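Local coordinates for aromatic-L-amino-acid decarboxylase (PDB 6EEW), which decarboxylates L-tryptophan to tryptamine and 5-hydroxy-L-tryptophan to serotonin as a homodimeric enzyme dependent on pyridoxal 5'-phosphate, at residues A[106-119]-A[372-385]. Numbering follows the deposited sequence. Where two conformers were deposited one is given.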
# COMPACT_ATOMS: atom_id res chain seq x y z
N SER A 106 -14.87 10.31 -7.03
CA SER A 106 -15.53 11.59 -6.81
C SER A 106 -14.48 12.69 -6.81
O SER A 106 -13.35 12.49 -6.35
CB SER A 106 -16.30 11.63 -5.49
OG SER A 106 -15.39 11.67 -4.39
N SER A 107 -14.87 13.89 -7.24
CA SER A 107 -13.91 14.98 -7.28
C SER A 107 -13.41 15.34 -5.89
O SER A 107 -12.24 15.71 -5.73
CB SER A 107 -14.50 16.19 -7.98
OG SER A 107 -15.67 16.63 -7.34
N ALA A 108 -14.26 15.25 -4.86
CA ALA A 108 -13.78 15.52 -3.51
C ALA A 108 -12.62 14.61 -3.16
O ALA A 108 -11.59 15.05 -2.61
CB ALA A 108 -14.90 15.37 -2.48
N ALA A 109 -12.74 13.33 -3.52
CA ALA A 109 -11.66 12.38 -3.23
C ALA A 109 -10.43 12.69 -4.06
O ALA A 109 -9.30 12.52 -3.59
CB ALA A 109 -12.13 10.95 -3.48
N PHE A 110 -10.61 13.12 -5.30
CA PHE A 110 -9.45 13.46 -6.12
C PHE A 110 -8.70 14.65 -5.54
O PHE A 110 -7.47 14.69 -5.58
CB PHE A 110 -9.88 13.76 -7.55
CG PHE A 110 -8.74 13.80 -8.50
CD1 PHE A 110 -8.14 12.62 -8.93
CD2 PHE A 110 -8.24 15.01 -8.96
CE1 PHE A 110 -7.07 12.65 -9.82
CE2 PHE A 110 -7.17 15.05 -9.85
CZ PHE A 110 -6.59 13.87 -10.28
N LEU A 111 -9.43 15.64 -5.02
CA LEU A 111 -8.77 16.73 -4.32
C LEU A 111 -8.00 16.20 -3.13
O LEU A 111 -6.87 16.62 -2.87
CB LEU A 111 -9.81 17.75 -3.87
CG LEU A 111 -10.61 18.41 -5.01
CD1 LEU A 111 -11.50 19.50 -4.45
CD2 LEU A 111 -9.67 18.97 -6.06
N GLY A 112 -8.59 15.24 -2.40
CA GLY A 112 -7.88 14.65 -1.28
C GLY A 112 -6.62 13.93 -1.70
O GLY A 112 -5.59 14.01 -1.03
N GLU A 113 -6.68 13.21 -2.82
CA GLU A 113 -5.51 12.54 -3.35
C GLU A 113 -4.43 13.55 -3.73
O GLU A 113 -3.26 13.40 -3.34
CB GLU A 113 -5.90 11.69 -4.56
CG GLU A 113 -6.45 10.33 -4.15
CD GLU A 113 -5.34 9.33 -3.78
OE1 GLU A 113 -4.15 9.62 -4.05
OE2 GLU A 113 -5.66 8.25 -3.21
N MET A 114 -4.80 14.58 -4.50
CA MET A 114 -3.83 15.60 -4.89
C MET A 114 -3.14 16.19 -3.68
O MET A 114 -1.91 16.28 -3.63
CB MET A 114 -4.52 16.70 -5.69
CG MET A 114 -5.00 16.28 -7.06
SD MET A 114 -5.80 17.67 -7.89
CE MET A 114 -4.42 18.78 -8.13
N LEU A 115 -3.93 16.65 -2.71
CA LEU A 115 -3.36 17.33 -1.55
C LEU A 115 -2.54 16.37 -0.70
O LEU A 115 -1.43 16.70 -0.27
CB LEU A 115 -4.48 17.97 -0.74
CG LEU A 115 -4.20 18.82 0.49
CD1 LEU A 115 -3.21 19.92 0.19
CD2 LEU A 115 -5.51 19.38 1.03
N SER A 116 -3.07 15.16 -0.46
CA SER A 116 -2.36 14.18 0.34
C SER A 116 -1.01 13.86 -0.27
O SER A 116 -0.01 13.71 0.45
CB SER A 116 -3.21 12.91 0.44
OG SER A 116 -2.47 11.85 1.02
N THR A 117 -0.96 13.78 -1.60
CA THR A 117 0.29 13.51 -2.28
C THR A 117 1.22 14.71 -2.21
O THR A 117 2.37 14.58 -1.77
CB THR A 117 -0.01 13.14 -3.73
OG1 THR A 117 -0.79 11.94 -3.75
CG2 THR A 117 1.30 12.92 -4.47
N ALA A 118 0.73 15.90 -2.56
CA ALA A 118 1.57 17.09 -2.55
C ALA A 118 2.22 17.30 -1.19
O ALA A 118 3.40 17.66 -1.11
CB ALA A 118 0.75 18.31 -2.94
N LEU A 119 1.47 17.11 -0.10
CA LEU A 119 2.07 17.25 1.23
C LEU A 119 3.15 16.19 1.44
O LEU A 119 4.20 16.48 2.03
CB LEU A 119 0.98 17.16 2.30
CG LEU A 119 -0.05 18.30 2.35
CD1 LEU A 119 -1.15 18.03 3.38
CD2 LEU A 119 0.63 19.64 2.67
N LYS A 372 1.13 7.18 3.60
CA LYS A 372 0.64 8.47 3.12
C LYS A 372 -0.36 9.08 4.11
O LYS A 372 -0.71 8.48 5.13
CB LYS A 372 0.02 8.34 1.73
CG LYS A 372 0.98 7.75 0.73
CD LYS A 372 0.46 7.79 -0.70
CE LYS A 372 0.18 9.19 -1.15
NZ LYS A 372 0.18 9.29 -2.65
N PHE A 373 -0.81 10.29 3.79
CA PHE A 373 -1.86 11.00 4.52
C PHE A 373 -3.23 10.49 4.03
O PHE A 373 -4.00 11.17 3.36
CB PHE A 373 -1.69 12.51 4.33
CG PHE A 373 -2.55 13.34 5.22
CD1 PHE A 373 -3.60 12.76 5.93
CD2 PHE A 373 -2.34 14.70 5.34
CE1 PHE A 373 -4.40 13.52 6.74
CE2 PHE A 373 -3.14 15.48 6.14
CZ PHE A 373 -4.17 14.90 6.84
N ARG A 374 -3.52 9.25 4.41
CA ARG A 374 -4.59 8.48 3.79
C ARG A 374 -5.98 9.03 4.12
O ARG A 374 -6.90 8.92 3.31
CB ARG A 374 -4.49 7.01 4.22
CG ARG A 374 -3.27 6.24 3.73
CD ARG A 374 -3.18 4.83 4.35
NE ARG A 374 -1.99 4.13 3.86
CZ ARG A 374 -1.50 3.00 4.38
NH1 ARG A 374 -2.09 2.44 5.42
NH2 ARG A 374 -0.42 2.44 3.85
N SER A 375 -6.17 9.59 5.32
CA SER A 375 -7.50 9.92 5.80
C SER A 375 -8.05 11.20 5.18
O SER A 375 -9.28 11.42 5.23
CB SER A 375 -7.48 10.07 7.32
OG SER A 375 -6.63 11.16 7.70
N LEU A 376 -7.19 12.02 4.59
CA LEU A 376 -7.61 13.33 4.09
C LEU A 376 -8.73 13.18 3.07
O LEU A 376 -9.76 13.87 3.15
CB LEU A 376 -6.43 14.05 3.46
CG LEU A 376 -6.68 15.47 2.95
CD1 LEU A 376 -6.95 16.46 4.13
CD2 LEU A 376 -5.52 15.95 2.06
N LYS A 377 -8.55 12.31 2.09
CA LYS A 377 -9.54 12.20 1.04
C LYS A 377 -10.86 11.65 1.58
O LYS A 377 -11.93 12.07 1.14
CB LYS A 377 -9.00 11.35 -0.11
CG LYS A 377 -8.78 9.88 0.22
CD LYS A 377 -8.38 9.12 -1.04
CE LYS A 377 -8.00 7.67 -0.76
NZ LYS A 377 -7.64 6.93 -2.04
N LEU A 378 -10.81 10.74 2.56
CA LEU A 378 -12.06 10.26 3.17
C LEU A 378 -12.79 11.39 3.88
O LEU A 378 -14.01 11.55 3.73
CB LEU A 378 -11.79 9.13 4.15
CG LEU A 378 -11.73 7.68 3.67
CD1 LEU A 378 -11.83 6.77 4.89
CD2 LEU A 378 -12.84 7.38 2.66
N TRP A 379 -12.06 12.15 4.70
CA TRP A 379 -12.63 13.33 5.34
C TRP A 379 -13.29 14.24 4.32
O TRP A 379 -14.42 14.71 4.53
CB TRP A 379 -11.52 14.08 6.09
CG TRP A 379 -11.97 15.21 6.95
CD1 TRP A 379 -12.93 15.18 7.92
CD2 TRP A 379 -11.42 16.54 6.97
NE1 TRP A 379 -13.04 16.42 8.52
CE2 TRP A 379 -12.11 17.27 7.96
CE3 TRP A 379 -10.41 17.19 6.24
CZ2 TRP A 379 -11.83 18.60 8.24
CZ3 TRP A 379 -10.13 18.51 6.52
CH2 TRP A 379 -10.83 19.20 7.51
N LEU A 380 -12.60 14.52 3.21
CA LEU A 380 -13.18 15.40 2.21
C LEU A 380 -14.42 14.77 1.60
O LEU A 380 -15.37 15.48 1.31
CB LEU A 380 -12.17 15.74 1.11
CG LEU A 380 -11.38 17.05 1.29
CD1 LEU A 380 -10.66 17.01 2.63
CD2 LEU A 380 -10.38 17.25 0.16
N ILE A 381 -14.45 13.45 1.43
CA ILE A 381 -15.65 12.81 0.88
C ILE A 381 -16.84 13.03 1.81
O ILE A 381 -17.91 13.53 1.41
CB ILE A 381 -15.40 11.31 0.67
CG1 ILE A 381 -14.30 11.08 -0.37
CG2 ILE A 381 -16.69 10.59 0.29
CD1 ILE A 381 -13.92 9.61 -0.53
N LEU A 382 -16.67 12.64 3.07
CA LEU A 382 -17.73 12.79 4.06
C LEU A 382 -18.20 14.24 4.14
O LEU A 382 -19.40 14.53 4.04
CB LEU A 382 -17.24 12.27 5.40
CG LEU A 382 -16.94 10.79 5.19
CD1 LEU A 382 -16.16 10.24 6.35
CD2 LEU A 382 -18.24 10.04 5.00
N ARG A 383 -17.26 15.17 4.31
CA ARG A 383 -17.65 16.57 4.47
C ARG A 383 -18.28 17.15 3.20
O ARG A 383 -19.18 18.00 3.30
CB ARG A 383 -16.45 17.42 4.87
CG ARG A 383 -16.02 17.21 6.31
CD ARG A 383 -15.13 18.35 6.79
NE ARG A 383 -15.85 19.61 6.85
CZ ARG A 383 -15.29 20.78 7.14
NH1 ARG A 383 -13.98 20.89 7.38
NH2 ARG A 383 -16.04 21.86 7.20
N SER A 384 -17.85 16.71 2.02
CA SER A 384 -18.29 17.36 0.80
C SER A 384 -19.64 16.84 0.32
O SER A 384 -20.36 17.57 -0.37
CB SER A 384 -17.24 17.16 -0.29
OG SER A 384 -15.94 17.44 0.20
N TYR A 385 -20.01 15.61 0.68
CA TYR A 385 -21.28 15.05 0.24
C TYR A 385 -22.30 14.85 1.34
O TYR A 385 -23.50 15.05 1.09
CB TYR A 385 -21.02 13.73 -0.50
CG TYR A 385 -20.11 13.97 -1.68
CD1 TYR A 385 -20.35 15.04 -2.54
CD2 TYR A 385 -19.00 13.18 -1.93
CE1 TYR A 385 -19.52 15.30 -3.62
CE2 TYR A 385 -18.16 13.43 -3.01
CZ TYR A 385 -18.43 14.49 -3.86
OH TYR A 385 -17.59 14.75 -4.93
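Glu113 and Lys377 lie alongside each other with their ends in one direction and close in a salt bridge, Lys377 NZ lying 2.7 Å from Glu113 OE2 on the lone pair that faces away from OE1. Lys377 sets out between its own backbone N and carbonyl carbon (chi1 67°) and is fully extended beyond CG, which brings CD beside Glu113 CG and carries NZ to the carboxylate; NZ also hydrogen-bonds Tyr324 O and Asp326 O. A glutamine in place of Glu113 would probably leave the buried ammonium of Lys377 without its charged mate. Behind this pair the backbones nearly touch: Gly112 CA is 3.8 Å from Lys377 CA, where any side chain on Gly112 would clash. Leu380 CD2 fills in beside Gly112 N, and Leu376 CD2 wedges against Leu115 CG at 3.5 Å, their side chains roughly perpendicular. Ser116 OG donates to Phe373 O (2.9 Å) from above the carbonyl plane, and Thr117 OG1, itself donating to Glu113 O, accepts from Lys372 NZ at 3.0 Å; that ammonium also reaches Leu325 O of the second subunit. At the other end Ala108 CB is a knob among Leu380, Ile381, Ser384 and Tyr385. Tyr385 OH takes a weak bond from Ala108 N (3.4 Å), and Ser106 OG, at the edge of the tyrosine ring, N-caps helix 107-119 through Ala109 N. The two helix segments, both in the pyridoxal-dependent decarboxylase domain, run roughly antiparallel, at 152°, with a closest axis approach of 7.6 Å; the Lys377 side chain is about 6 Å from that of His318, which binds L-tryptophan. Leu111 and Met114 pack on the second subunit, where Arg383 salt-bridges Asp80 and Glu72, while Trp379 meets helix 130-146 and Leu378 strand 160-164.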